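Local coordinates for tail spike protein gp49 (Pseudomonas phage LKA1, PDB 4RU4) that cleaves the O-specific polysaccharide on the Pseudomonas surface as a trimeric tailspike lyase, and so probably opens the way for phage entry, at residues D234-T239 against S259-I264; D94-I99 against S210-G215; Y271-G276 against D284-Y289; V218-L223 against L240-G245; H293-G298 against C316-D321. One frame throughout, in Å; residues are numbered along the deposited sequence.

In the fold
All five contacts lie in the central parallel beta-helix of the tailspike. Contacts 1 and 2 join successive parallel strands on a partly exposed side; they share the 212-214 and 237-240 neighbourhood and consist mainly of backbone bonds with polar side chains outside. Contact 4, also bonded through the backbone, sits at corners of consecutive coils. Contacts 3 and 5, with centres about 6 Å apart, are buried and apolar: in each, two corner residues, the second an isoleucine, meet a strand from across the helix. Their outward residues, like contacts 1 and 2, reach a second subunit; only contact 4 does not. Strands 260-263, 287-290 and 317-320 succeed one another, tying contacts 1, 3 and 5 together.

Contact 1: residues D234-T239 against S259-I264; sequences DDVTVT and SNISNI. With NA (sodium ion), chain Y; EDO (1,2-ethanediol), chain S.
Ser-259 OG has two hydrogen-bond partners: it accepts the N-H of Val-236 across the contact, almost straight at 172° over 3.2 Å, and gives its own proton to the carbonyl oxygen of Thr-257, at the end of the preceding strand. Its first torsion, -59°, sets OG beside the backbone N and anti to the carbonyl carbon. From here the two chains run parallel with their backbones zipped together: Asn-260 N reaches Val-236 O at 2.9 Å, Asn-260 O takes the N-H of Val-238, and Ser-262 N meets Val-238 O at 2.8 Å, each donor lying nearly along the C=O axis. This alternation, with Thr-237, Val-238 and Thr-239 level with Asn-260, Ile-261 and Ser-262, is the coil-to-coil pairing of a parallel beta-helix of the pectate lyase kind. On the buried face Val-238 and Ile-261 lie side by side, pointing the same way, and Ile-261 CD1 comes to 3.7 Å from Val-238 CG2; Val-236 CG2 lies 4.1 Å from the same Ile-261 CD1. The other face carries Thr-237, Asn-260, Thr-239 and Ser-262 and turns toward a second subunit, where Asp-253 of that subunit accepts a hydrogen bond from Asn-260 ND2. A 1,2-ethanediol lies beside Thr-237 and Asn-260, its C2 3.2 Å from Thr-237 OG1, and is also bonded to Arg-232 of the second subunit.

Contact 2: residues D94-I99 against S210-G215; sequences DGATSI and SIQIVG
The carboxamide of Gln-212 and the peptide carbonyl of Ala-96 meet in plane: NE2 donates to Ala-96 O at 2.7 Å, arriving in the carbonyl plane on a lone pair, while that oxygen lies only 1° out of the amide plane. Ile-99 CG1 sits on one side of the amide plane, 3.9 Å from NE2, and Thr-237 CG2 lies on the opposite side. The glutamine gets there by extending fully, with CG anti to the backbone N (chi1 171°). Ile-99 runs alongside it in the same direction, and its CG2 also touches Val-214 CG2 at 4.1 Å. The backbone closes the rest: Gln-212 N gives a straight bond of 2.8 Å to Ser-98 O, and Gly-95 N reaches Ser-210 O at 2.9 Å from well above the carbonyl plane. Residues 95 to 98 form a type I turn, and Ser-98 OG accepts the N-H of Asp-94 at 2.7 Å while also bonding Ile-72 O, which ties the residue before the turn to its last residue and to strand 70-72. Ile-99 pairs in parallel with Gln-212, so strands 98-107 and 212-214 stack coil on coil as in a parallel beta-helix, although an Ig-like region probably intervenes in the chain.

Contact 3: residues Y271-G276 against D284-Y289; sequences YGIIFG and DNCKVY. With EDO (1,2-ethanediol), chain T; EDO (1,2-ethanediol), chain U.
Apolar contacts carry the whole of this meeting. Ile-273 and Val-288 cross at about a right angle, the isoleucine CD1 reaching Val-288 CG2 at 3.7 Å. CG1 of Ile-273 stands anti to the carbonyl carbon (chi1 -55°), and from there the chain extends to carry CD1 toward the 284-289 segment. The same CD1 lies 4.5 Å from Cys-286 SG, so one methyl touches both the thiol and the valine, both of which point toward the 271-276 segment. The other valine methyl, CG1, faces the bare backbone of Gly-272, 4.0 Å from its CA. Within the 271-276 segment, Ile-274 CD1 lies 3.5 Å above the plane of the Tyr-271 ring, over its centre.

Polar groups point elsewhere. Lys-287 bends at its last torsion (chi4 -75°), which sets NZ against a 1,2-ethanediol held through both oxygens, at 2.9 Å to O1 and 3.0 Å to O2; NZ also forms a salt bridge to Glu-172 of a second subunit. Tyr-289 makes a cation-pi contact with Arg-184 of that subunit. The inward and outward residues of this strand thus serve the helix interior and the trimer interface respectively.

Gly-272 and Ile-273 form a corner of their coil. Strand 287-290 lies between strands 260-263 and 317-320, where Val-288 touches Leu-318, while Ile-273 also packs on Ile-261 and on Ile-256 of strand 254-257.

Contact 4: residues V218-L223 against L240-G245; sequences VPMNGL and LANNAG
Residues 220-222 and 243-245 run parallel, level with one another, with Met-220 O accepting Ala-244 N at 2.9 Å, Gly-222 N reaching Ala-244 O at 2.9 Å and Leu-223 N reaching Gly-245 O at 3.0 Å. Met-220 O also takes a weak bond from Asn-243 N, so two successive N-H groups share it. Both chains turn a corner here, at Gly-222 and at Gly-245, and the third bond carries the pairing around the bend of the beta-helix. Among the side chains, Asn-221 and Asn-243 are joined by a water that donates to Asn-221 OD1 at 2.8 Å and accepts from Asn-243 ND2 at 2.8 Å. The far end of the first amide is held by Ser-110, which bonds Asn-221 ND2. Asn-242 turns its side chain toward residues 219-220, with CG anti to the backbone N (chi1 -152°) and OD1 3.3 Å from Met-220 CA; its ND2 bonds Thr-217 O. Leu-240 points toward residues 219-222: CD1 touches Pro-219 CB at 4.1 Å, and CD2 rests 3.6 Å from Met-220 O. Backbone bonds and water-bridged amides join the two corners, and Asn-221 ND2 and Asn-242 ND2 have partners in Ser-110 and Thr-217, which is consistent with a shape set largely by directed bonds.

Contact 5: residues H293-G298 against C316-D321; sequences HAIATG and CTLRND
Ile-295 reaches into the 316-321 segment through one branch. From CB, CG1 departs beside the backbone N and anti to the carbonyl carbon (chi1 -61°), and lies 3.8 Å from Leu-318 CD2 and 4.2 Å from Leu-318 CD1, facing both leucine methyls. Beyond it the chain is extended (chi2 -176°), and CD1 ends 3.7 Å from Leu-318 CD2 and 4.3 Å from Cys-316 SG. The isoleucine and leucine cross at about a right angle, and the CD2 methyl is met by both CG1 and CD1 of Ile-295. One residue earlier, Ala-294 points its CB toward residues 318-319, to 3.7 Å from Leu-318 CB and 3.6 Å from Arg-319 O. These are interior contacts of the parallel beta-helix: Ala-294 and Ile-295 stand where one coil turns a corner, and Cys-316 and Leu-318 point toward that corner, into the interior. Tyr-340 of strand 338-341 covers both Ile-295 and Leu-318, and Val-288, a few residues before, touches Ala-294. Arg-319, next to the inward Leu-318, turns the other way, where it forms a salt bridge to Asp-280 of a second subunit and donates from NE to Ser-185 of that subunit. Just before the corner, the ring of His-293 is stacked on that of His-327, and His-293 ND1 bonds His-327 O.

Contact 1: residues D234-T239 against S259-I264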
# COMPACT_ATOMS: atom_id res chain seq x y z
N ASP B 234 12.15 2.69 -19.56
CA ASP B 234 12.45 3.41 -18.33
C ASP B 234 12.87 4.84 -18.66
O ASP B 234 13.57 5.06 -19.65
CB ASP B 234 13.58 2.71 -17.56
CG ASP B 234 13.97 3.44 -16.29
OD1 ASP B 234 13.08 3.73 -15.45
OD2 ASP B 234 15.17 3.77 -16.14
N ASP B 235 12.37 5.79 -17.88
CA ASP B 235 12.81 7.17 -18.00
C ASP B 235 12.54 7.71 -19.41
O ASP B 235 13.37 8.39 -19.99
CB ASP B 235 14.31 7.23 -17.63
CG ASP B 235 14.85 8.64 -17.52
OD1 ASP B 235 14.08 9.54 -17.14
OD2 ASP B 235 16.06 8.83 -17.81
N VAL B 236 11.38 7.40 -19.99
CA VAL B 236 11.07 7.95 -21.31
C VAL B 236 10.00 9.01 -21.23
O VAL B 236 9.16 9.01 -20.32
CB VAL B 236 10.68 6.89 -22.39
CG1 VAL B 236 11.77 5.80 -22.53
CG2 VAL B 236 9.31 6.31 -22.12
N THR B 237 10.03 9.92 -22.19
CA THR B 237 8.96 10.88 -22.34
C THR B 237 8.31 10.63 -23.70
O THR B 237 8.99 10.56 -24.70
CB THR B 237 9.51 12.32 -22.25
OG1 THR B 237 10.12 12.51 -20.97
CG2 THR B 237 8.36 13.34 -22.38
N VAL B 238 6.99 10.45 -23.74
CA VAL B 238 6.34 10.21 -25.03
C VAL B 238 5.14 11.12 -25.16
O VAL B 238 4.31 11.19 -24.26
CB VAL B 238 5.86 8.75 -25.14
CG1 VAL B 238 5.21 8.51 -26.51
CG2 VAL B 238 7.05 7.76 -24.91
N THR B 239 5.03 11.83 -26.28
CA THR B 239 3.81 12.55 -26.58
C THR B 239 3.32 12.10 -27.94
O THR B 239 4.11 11.65 -28.78
CB THR B 239 3.99 14.09 -26.58
OG1 THR B 239 4.83 14.48 -27.68
CG2 THR B 239 4.57 14.55 -25.25
N SER B 259 8.35 7.10 -16.22
CA SER B 259 8.13 7.67 -17.55
C SER B 259 6.96 8.65 -17.57
O SER B 259 6.06 8.56 -16.75
CB SER B 259 7.92 6.55 -18.59
OG SER B 259 9.08 5.72 -18.59
N ASN B 260 6.99 9.59 -18.51
CA ASN B 260 5.91 10.55 -18.67
C ASN B 260 5.30 10.35 -20.04
O ASN B 260 5.95 10.58 -21.04
CB ASN B 260 6.39 12.00 -18.51
CG ASN B 260 6.57 12.40 -17.03
OD1 ASN B 260 6.85 11.54 -16.19
ND2 ASN B 260 6.38 13.67 -16.72
N ILE B 261 4.05 9.91 -20.07
CA ILE B 261 3.39 9.56 -21.30
C ILE B 261 2.15 10.43 -21.46
O ILE B 261 1.31 10.52 -20.54
CB ILE B 261 2.92 8.09 -21.29
CG1 ILE B 261 4.05 7.13 -20.84
CG2 ILE B 261 2.37 7.72 -22.69
CD1 ILE B 261 5.33 7.24 -21.69
N SER B 262 2.01 11.08 -22.61
CA SER B 262 0.86 11.97 -22.85
C SER B 262 0.28 11.76 -24.24
O SER B 262 0.92 12.10 -25.23
CB SER B 262 1.28 13.44 -22.68
OG SER B 262 0.19 14.32 -22.91
N ASN B 263 -0.93 11.21 -24.31
CA ASN B 263 -1.59 11.03 -25.60
C ASN B 263 -2.84 11.91 -25.72
O ASN B 263 -3.85 11.65 -25.08
CB ASN B 263 -1.91 9.54 -25.87
CG ASN B 263 -2.52 9.32 -27.25
OD1 ASN B 263 -2.48 10.20 -28.11
ND2 ASN B 263 -3.15 8.16 -27.45
N ILE B 264 -2.74 12.94 -26.57
CA ILE B 264 -3.80 13.90 -26.78
C ILE B 264 -4.96 13.20 -27.48
O ILE B 264 -6.11 13.63 -27.36
CB ILE B 264 -3.25 15.09 -27.62
CG1 ILE B 264 -2.36 15.95 -26.72
CG2 ILE B 264 -4.35 15.92 -28.30
CD1 ILE B 264 -1.38 16.84 -27.48
NA NA Y . 0.96 16.84 -24.33
C1 EDO S . 10.07 10.99 -17.65
O1 EDO S . 10.04 10.83 -16.23
C2 EDO S . 11.19 11.94 -18.02
O2 EDO S . 12.35 11.55 -17.30
O HOH W 1 2.07 17.52 -26.69

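Contact 2: residues D94-I99 against S210-G215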
# COMPACT_ATOMS: atom_id res chain seq x y z
N ASP B 94 20.23 10.48 -23.68
CA ASP B 94 20.76 11.30 -22.59
C ASP B 94 19.64 11.93 -21.79
O ASP B 94 19.86 12.88 -21.04
CB ASP B 94 21.64 12.42 -23.15
CG ASP B 94 22.96 11.92 -23.67
OD1 ASP B 94 23.39 10.83 -23.25
OD2 ASP B 94 23.56 12.60 -24.53
N GLY B 95 18.43 11.40 -21.97
CA GLY B 95 17.27 11.97 -21.32
C GLY B 95 16.36 12.65 -22.32
O GLY B 95 16.35 12.33 -23.52
N ALA B 96 15.58 13.60 -21.84
CA ALA B 96 14.51 14.19 -22.62
C ALA B 96 15.04 15.02 -23.79
O ALA B 96 14.27 15.41 -24.66
CB ALA B 96 13.61 15.07 -21.72
N THR B 97 16.35 15.30 -23.80
CA THR B 97 16.94 16.05 -24.92
C THR B 97 17.34 15.15 -26.08
O THR B 97 17.76 15.63 -27.13
CB THR B 97 18.18 16.87 -24.48
OG1 THR B 97 19.05 16.01 -23.74
CG2 THR B 97 17.77 18.05 -23.60
N SER B 98 17.22 13.83 -25.89
CA SER B 98 17.45 12.88 -26.96
C SER B 98 16.09 12.62 -27.61
O SER B 98 15.32 11.74 -27.17
CB SER B 98 18.06 11.58 -26.43
OG SER B 98 19.39 11.76 -25.95
N ILE B 99 15.79 13.41 -28.64
CA ILE B 99 14.45 13.46 -29.21
C ILE B 99 14.35 12.77 -30.55
O ILE B 99 15.14 13.04 -31.47
CB ILE B 99 14.01 14.93 -29.38
CG1 ILE B 99 13.83 15.57 -28.01
CG2 ILE B 99 12.74 15.06 -30.23
CD1 ILE B 99 13.92 17.09 -28.04
N SER B 210 15.49 6.69 -21.48
CA SER B 210 16.12 8.00 -21.45
C SER B 210 16.13 8.67 -22.79
O SER B 210 17.19 9.15 -23.24
CB SER B 210 17.54 7.85 -20.94
OG SER B 210 17.52 7.48 -19.57
N ILE B 211 14.96 8.67 -23.44
CA ILE B 211 14.76 9.36 -24.71
C ILE B 211 13.39 10.04 -24.64
O ILE B 211 12.58 9.78 -23.73
CB ILE B 211 14.78 8.39 -25.92
CG1 ILE B 211 13.70 7.31 -25.78
CG2 ILE B 211 16.17 7.77 -26.12
CD1 ILE B 211 13.29 6.61 -27.08
N GLN B 212 13.16 10.94 -25.57
CA GLN B 212 11.84 11.54 -25.76
C GLN B 212 11.36 11.29 -27.19
O GLN B 212 12.10 11.51 -28.16
CB GLN B 212 11.88 13.04 -25.45
CG GLN B 212 10.58 13.78 -25.86
CD GLN B 212 10.46 15.19 -25.28
OE1 GLN B 212 9.36 15.73 -25.23
NE2 GLN B 212 11.59 15.79 -24.85
N ILE B 213 10.15 10.77 -27.31
CA ILE B 213 9.51 10.62 -28.61
C ILE B 213 8.46 11.73 -28.71
O ILE B 213 7.57 11.80 -27.86
CB ILE B 213 8.83 9.25 -28.70
CG1 ILE B 213 9.89 8.17 -28.84
CG2 ILE B 213 7.82 9.19 -29.89
CD1 ILE B 213 9.33 6.79 -28.67
N VAL B 214 8.58 12.62 -29.70
CA VAL B 214 7.50 13.57 -29.95
C VAL B 214 6.78 13.06 -31.18
O VAL B 214 7.19 13.35 -32.32
CB VAL B 214 8.01 14.98 -30.16
CG1 VAL B 214 6.83 15.96 -30.39
CG2 VAL B 214 8.87 15.40 -28.96
N GLY B 215 5.73 12.26 -30.94
CA GLY B 215 5.12 11.45 -31.98
C GLY B 215 4.26 12.17 -33.02
O GLY B 215 4.22 11.77 -34.18

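Contact 3: residues Y271-G276 against D284-Y289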
# COMPACT_ATOMS: atom_id res chain seq x y z
N TYR B 271 -5.40 5.74 -25.82
CA TYR B 271 -4.74 5.24 -24.62
C TYR B 271 -3.40 5.91 -24.35
O TYR B 271 -2.70 6.33 -25.27
CB TYR B 271 -4.42 3.76 -24.77
CG TYR B 271 -5.57 2.87 -25.16
CD1 TYR B 271 -6.62 2.67 -24.29
CD2 TYR B 271 -5.58 2.19 -26.38
CE1 TYR B 271 -7.69 1.83 -24.61
CE2 TYR B 271 -6.65 1.35 -26.71
CZ TYR B 271 -7.70 1.18 -25.81
OH TYR B 271 -8.77 0.36 -26.09
N GLY B 272 -3.01 5.95 -23.08
CA GLY B 272 -1.68 6.44 -22.71
C GLY B 272 -0.72 5.25 -22.81
O GLY B 272 0.07 5.17 -23.74
N ILE B 273 -0.81 4.35 -21.83
CA ILE B 273 -0.10 3.06 -21.86
C ILE B 273 -1.15 1.95 -21.89
O ILE B 273 -2.08 1.95 -21.08
CB ILE B 273 0.73 2.86 -20.57
CG1 ILE B 273 1.69 4.02 -20.36
CG2 ILE B 273 1.54 1.55 -20.62
CD1 ILE B 273 2.21 4.17 -18.86
N ILE B 274 -1.02 1.02 -22.83
CA ILE B 274 -1.94 -0.10 -22.88
C ILE B 274 -1.20 -1.43 -22.88
O ILE B 274 -0.19 -1.62 -23.60
CB ILE B 274 -2.96 -0.02 -24.06
CG1 ILE B 274 -3.78 -1.33 -24.10
CG2 ILE B 274 -2.25 0.25 -25.39
CD1 ILE B 274 -5.11 -1.21 -24.71
N PHE B 275 -1.69 -2.33 -22.03
CA PHE B 275 -1.16 -3.69 -21.95
C PHE B 275 -2.19 -4.59 -22.61
O PHE B 275 -3.25 -4.82 -22.03
CB PHE B 275 -0.94 -4.13 -20.49
CG PHE B 275 0.18 -3.38 -19.78
CD1 PHE B 275 -0.05 -2.14 -19.19
CD2 PHE B 275 1.45 -3.92 -19.67
CE1 PHE B 275 0.97 -1.45 -18.53
CE2 PHE B 275 2.48 -3.24 -19.00
CZ PHE B 275 2.22 -1.99 -18.44
N GLY B 276 -1.91 -5.05 -23.83
CA GLY B 276 -2.83 -5.91 -24.56
C GLY B 276 -2.35 -7.34 -24.46
O GLY B 276 -1.20 -7.64 -24.82
N ASP B 284 5.06 1.65 -13.24
CA ASP B 284 5.49 2.06 -11.92
C ASP B 284 6.09 3.45 -12.01
O ASP B 284 6.97 3.72 -12.85
CB ASP B 284 6.54 1.09 -11.36
CG ASP B 284 6.71 1.23 -9.85
OD1 ASP B 284 6.81 2.36 -9.36
OD2 ASP B 284 6.74 0.20 -9.14
N ASN B 285 5.59 4.31 -11.12
CA ASN B 285 6.11 5.66 -10.99
C ASN B 285 6.01 6.45 -12.30
O ASN B 285 6.95 7.15 -12.67
CB ASN B 285 7.56 5.64 -10.54
CG ASN B 285 7.97 6.95 -9.91
OD1 ASN B 285 7.14 7.66 -9.35
ND2 ASN B 285 9.25 7.29 -10.02
N CYS B 286 4.88 6.32 -12.99
CA CYS B 286 4.66 7.05 -14.24
C CYS B 286 3.63 8.16 -14.08
O CYS B 286 2.65 8.01 -13.33
CB CYS B 286 4.17 6.10 -15.34
SG CYS B 286 5.43 4.90 -15.87
N LYS B 287 3.83 9.26 -14.82
CA LYS B 287 2.83 10.33 -14.92
C LYS B 287 2.22 10.23 -16.30
O LYS B 287 2.95 10.24 -17.31
CB LYS B 287 3.47 11.72 -14.70
CG LYS B 287 2.48 12.91 -14.81
CD LYS B 287 3.08 14.22 -14.22
CE LYS B 287 2.14 15.43 -14.49
NZ LYS B 287 2.26 15.85 -15.92
N VAL B 288 0.90 10.04 -16.37
CA VAL B 288 0.27 9.69 -17.63
C VAL B 288 -1.00 10.52 -17.88
O VAL B 288 -1.83 10.73 -16.96
CB VAL B 288 -0.07 8.17 -17.67
CG1 VAL B 288 -0.57 7.78 -19.06
CG2 VAL B 288 1.14 7.31 -17.25
N TYR B 289 -1.14 11.01 -19.11
CA TYR B 289 -2.39 11.61 -19.60
C TYR B 289 -2.78 10.93 -20.90
O TYR B 289 -1.93 10.69 -21.74
CB TYR B 289 -2.25 13.12 -19.88
CG TYR B 289 -3.48 13.64 -20.59
CD1 TYR B 289 -4.65 13.95 -19.88
CD2 TYR B 289 -3.51 13.74 -21.98
CE1 TYR B 289 -5.78 14.39 -20.53
CE2 TYR B 289 -4.64 14.16 -22.65
CZ TYR B 289 -5.78 14.47 -21.92
OH TYR B 289 -6.90 14.90 -22.61
C1 EDO T . 2.45 13.25 -18.58
O1 EDO T . 3.32 14.26 -18.06
C2 EDO T . 1.13 13.89 -18.97
O2 EDO T . 0.44 14.47 -17.85
C1 EDO U . -9.48 -4.58 -25.96
O1 EDO U . -10.64 -4.95 -26.70
C2 EDO U . -8.79 -3.42 -26.67
O2 EDO U . -7.72 -2.92 -25.87

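Contact 4: residues V218-L223 against L240-G245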
# COMPACT_ATOMS: atom_id res chain seq x y z
N VAL B 218 0.53 11.36 -36.72
CA VAL B 218 0.47 10.24 -37.67
C VAL B 218 0.58 8.80 -37.11
O VAL B 218 -0.23 7.93 -37.46
CB VAL B 218 1.49 10.41 -38.84
CG1 VAL B 218 1.38 9.22 -39.81
CG2 VAL B 218 1.23 11.74 -39.58
N PRO B 219 1.61 8.52 -36.29
CA PRO B 219 1.83 7.15 -35.80
C PRO B 219 0.66 6.67 -34.97
O PRO B 219 0.13 7.48 -34.23
CB PRO B 219 3.06 7.29 -34.90
CG PRO B 219 3.76 8.56 -35.40
CD PRO B 219 2.61 9.46 -35.74
N MET B 220 0.25 5.40 -35.08
CA MET B 220 -0.74 4.87 -34.15
C MET B 220 -0.16 4.74 -32.77
O MET B 220 -0.86 5.00 -31.79
CB MET B 220 -1.23 3.48 -34.57
CG MET B 220 -1.89 3.46 -35.92
SD MET B 220 -3.18 2.21 -35.97
CE MET B 220 -2.27 0.73 -35.55
N ASN B 221 1.09 4.29 -32.68
CA ASN B 221 1.73 4.07 -31.40
C ASN B 221 2.99 4.88 -31.29
O ASN B 221 3.71 5.05 -32.28
CB ASN B 221 2.13 2.61 -31.27
CG ASN B 221 0.99 1.67 -31.54
OD1 ASN B 221 -0.05 1.76 -30.89
ND2 ASN B 221 1.17 0.78 -32.51
N GLY B 222 3.30 5.33 -30.08
CA GLY B 222 4.60 5.93 -29.83
C GLY B 222 5.62 4.82 -29.79
O GLY B 222 6.57 4.82 -30.58
N LEU B 223 5.44 3.88 -28.89
CA LEU B 223 6.30 2.70 -28.81
C LEU B 223 5.44 1.45 -28.80
O LEU B 223 4.47 1.37 -28.02
CB LEU B 223 7.15 2.76 -27.54
CG LEU B 223 7.85 1.49 -27.07
CD1 LEU B 223 8.86 0.98 -28.09
CD2 LEU B 223 8.52 1.79 -25.75
N LEU B 240 2.02 12.20 -28.15
CA LEU B 240 1.42 11.67 -29.36
C LEU B 240 0.04 12.27 -29.43
O LEU B 240 -0.46 12.79 -28.42
CB LEU B 240 1.31 10.14 -29.27
CG LEU B 240 0.80 9.36 -30.49
CD1 LEU B 240 1.83 9.40 -31.59
CD2 LEU B 240 0.43 7.94 -30.13
N ALA B 241 -0.56 12.23 -30.61
CA ALA B 241 -1.95 12.63 -30.78
C ALA B 241 -2.59 11.57 -31.66
O ALA B 241 -2.95 11.85 -32.80
CB ALA B 241 -2.04 13.99 -31.43
N ASN B 242 -2.68 10.37 -31.13
CA ASN B 242 -3.21 9.23 -31.87
C ASN B 242 -3.69 8.11 -30.93
O ASN B 242 -4.36 8.39 -29.92
CB ASN B 242 -2.17 8.73 -32.89
CG ASN B 242 -2.83 8.06 -34.12
OD1 ASN B 242 -3.33 6.93 -34.04
ND2 ASN B 242 -2.81 8.75 -35.25
N ASN B 243 -3.38 6.86 -31.25
CA ASN B 243 -4.04 5.75 -30.54
C ASN B 243 -3.43 5.30 -29.22
O ASN B 243 -4.17 5.08 -28.26
CB ASN B 243 -4.25 4.54 -31.46
CG ASN B 243 -5.38 3.63 -30.97
OD1 ASN B 243 -6.54 4.03 -30.92
ND2 ASN B 243 -5.04 2.41 -30.59
N ALA B 244 -2.10 5.14 -29.15
CA ALA B 244 -1.46 4.64 -27.91
C ALA B 244 -0.07 5.19 -27.75
O ALA B 244 0.77 5.01 -28.63
CB ALA B 244 -1.41 3.12 -27.90
N GLY B 245 0.19 5.85 -26.62
CA GLY B 245 1.53 6.31 -26.34
C GLY B 245 2.50 5.14 -26.31
O GLY B 245 3.49 5.13 -27.03
O HOH W 2 -2.69 1.11 -31.37

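Contact 5: residues H293-G298 against C316-D321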
# COMPACT_ATOMS: atom_id res chain seq x y z
N HIS B 293 -8.25 6.75 -21.86
CA HIS B 293 -7.75 5.94 -20.75
C HIS B 293 -6.26 6.15 -20.59
O HIS B 293 -5.51 5.79 -21.46
CB HIS B 293 -7.97 4.47 -21.04
CG HIS B 293 -9.40 4.12 -21.31
ND1 HIS B 293 -10.45 4.70 -20.63
CD2 HIS B 293 -9.95 3.26 -22.20
CE1 HIS B 293 -11.59 4.18 -21.07
NE2 HIS B 293 -11.31 3.32 -22.03
N ALA B 294 -5.85 6.72 -19.47
CA ALA B 294 -4.42 6.97 -19.25
C ALA B 294 -3.66 5.65 -19.29
O ALA B 294 -2.62 5.54 -19.94
CB ALA B 294 -4.20 7.68 -17.89
N ILE B 295 -4.13 4.68 -18.53
CA ILE B 295 -3.59 3.33 -18.62
C ILE B 295 -4.78 2.42 -18.89
O ILE B 295 -5.90 2.65 -18.36
CB ILE B 295 -2.84 2.91 -17.33
CG1 ILE B 295 -1.64 3.84 -17.09
CG2 ILE B 295 -2.41 1.43 -17.40
CD1 ILE B 295 -0.76 3.42 -15.87
N ALA B 296 -4.57 1.41 -19.73
CA ALA B 296 -5.63 0.48 -20.07
C ALA B 296 -5.05 -0.91 -20.20
O ALA B 296 -3.83 -1.07 -20.29
CB ALA B 296 -6.28 0.88 -21.38
N THR B 297 -5.92 -1.91 -20.20
CA THR B 297 -5.52 -3.25 -20.60
C THR B 297 -6.57 -3.76 -21.58
O THR B 297 -7.73 -3.30 -21.56
CB THR B 297 -5.40 -4.21 -19.36
OG1 THR B 297 -6.70 -4.42 -18.78
CG2 THR B 297 -4.47 -3.61 -18.29
N GLY B 298 -6.21 -4.71 -22.44
CA GLY B 298 -7.21 -5.24 -23.35
C GLY B 298 -6.49 -6.20 -24.26
O GLY B 298 -5.95 -7.18 -23.77
N CYS B 316 1.50 5.67 -9.69
CA CYS B 316 1.31 6.57 -10.84
C CYS B 316 0.31 7.68 -10.57
O CYS B 316 -0.55 7.55 -9.69
CB CYS B 316 0.80 5.79 -12.06
SG CYS B 316 1.93 4.51 -12.68
N THR B 317 0.41 8.77 -11.32
CA THR B 317 -0.64 9.79 -11.39
C THR B 317 -1.21 9.75 -12.80
O THR B 317 -0.46 9.83 -13.79
CB THR B 317 -0.12 11.22 -11.06
OG1 THR B 317 0.22 11.29 -9.67
CG2 THR B 317 -1.20 12.28 -11.33
N LEU B 318 -2.53 9.60 -12.90
CA LEU B 318 -3.20 9.42 -14.17
C LEU B 318 -4.26 10.52 -14.34
O LEU B 318 -4.98 10.85 -13.38
CB LEU B 318 -3.89 8.04 -14.23
CG LEU B 318 -3.04 6.82 -13.81
CD1 LEU B 318 -3.88 5.53 -14.01
CD2 LEU B 318 -1.78 6.74 -14.61
N ARG B 319 -4.34 11.07 -15.54
CA ARG B 319 -5.37 12.05 -15.93
C ARG B 319 -5.93 11.72 -17.30
O ARG B 319 -5.23 11.15 -18.15
CB ARG B 319 -4.78 13.47 -15.97
CG ARG B 319 -4.31 14.01 -14.61
CD ARG B 319 -3.60 15.39 -14.80
NE ARG B 319 -3.34 16.05 -13.51
CZ ARG B 319 -2.23 15.88 -12.79
NH1 ARG B 319 -1.26 15.06 -13.20
NH2 ARG B 319 -2.09 16.53 -11.63
N ASN B 320 -7.21 12.04 -17.52
CA ASN B 320 -7.81 11.91 -18.83
C ASN B 320 -8.61 13.17 -19.17
O ASN B 320 -8.62 14.13 -18.39
CB ASN B 320 -8.64 10.60 -18.98
CG ASN B 320 -10.06 10.70 -18.36
OD1 ASN B 320 -10.35 11.59 -17.54
ND2 ASN B 320 -10.94 9.79 -18.77
N ASP B 321 -9.25 13.18 -20.33
CA ASP B 321 -10.13 14.26 -20.73
C ASP B 321 -11.48 13.98 -20.08
O ASP B 321 -12.19 13.05 -20.47
CB ASP B 321 -10.27 14.25 -22.26
CG ASP B 321 -11.21 15.34 -22.79
OD1 ASP B 321 -11.88 16.02 -22.00
OD2 ASP B 321 -11.28 15.51 -24.03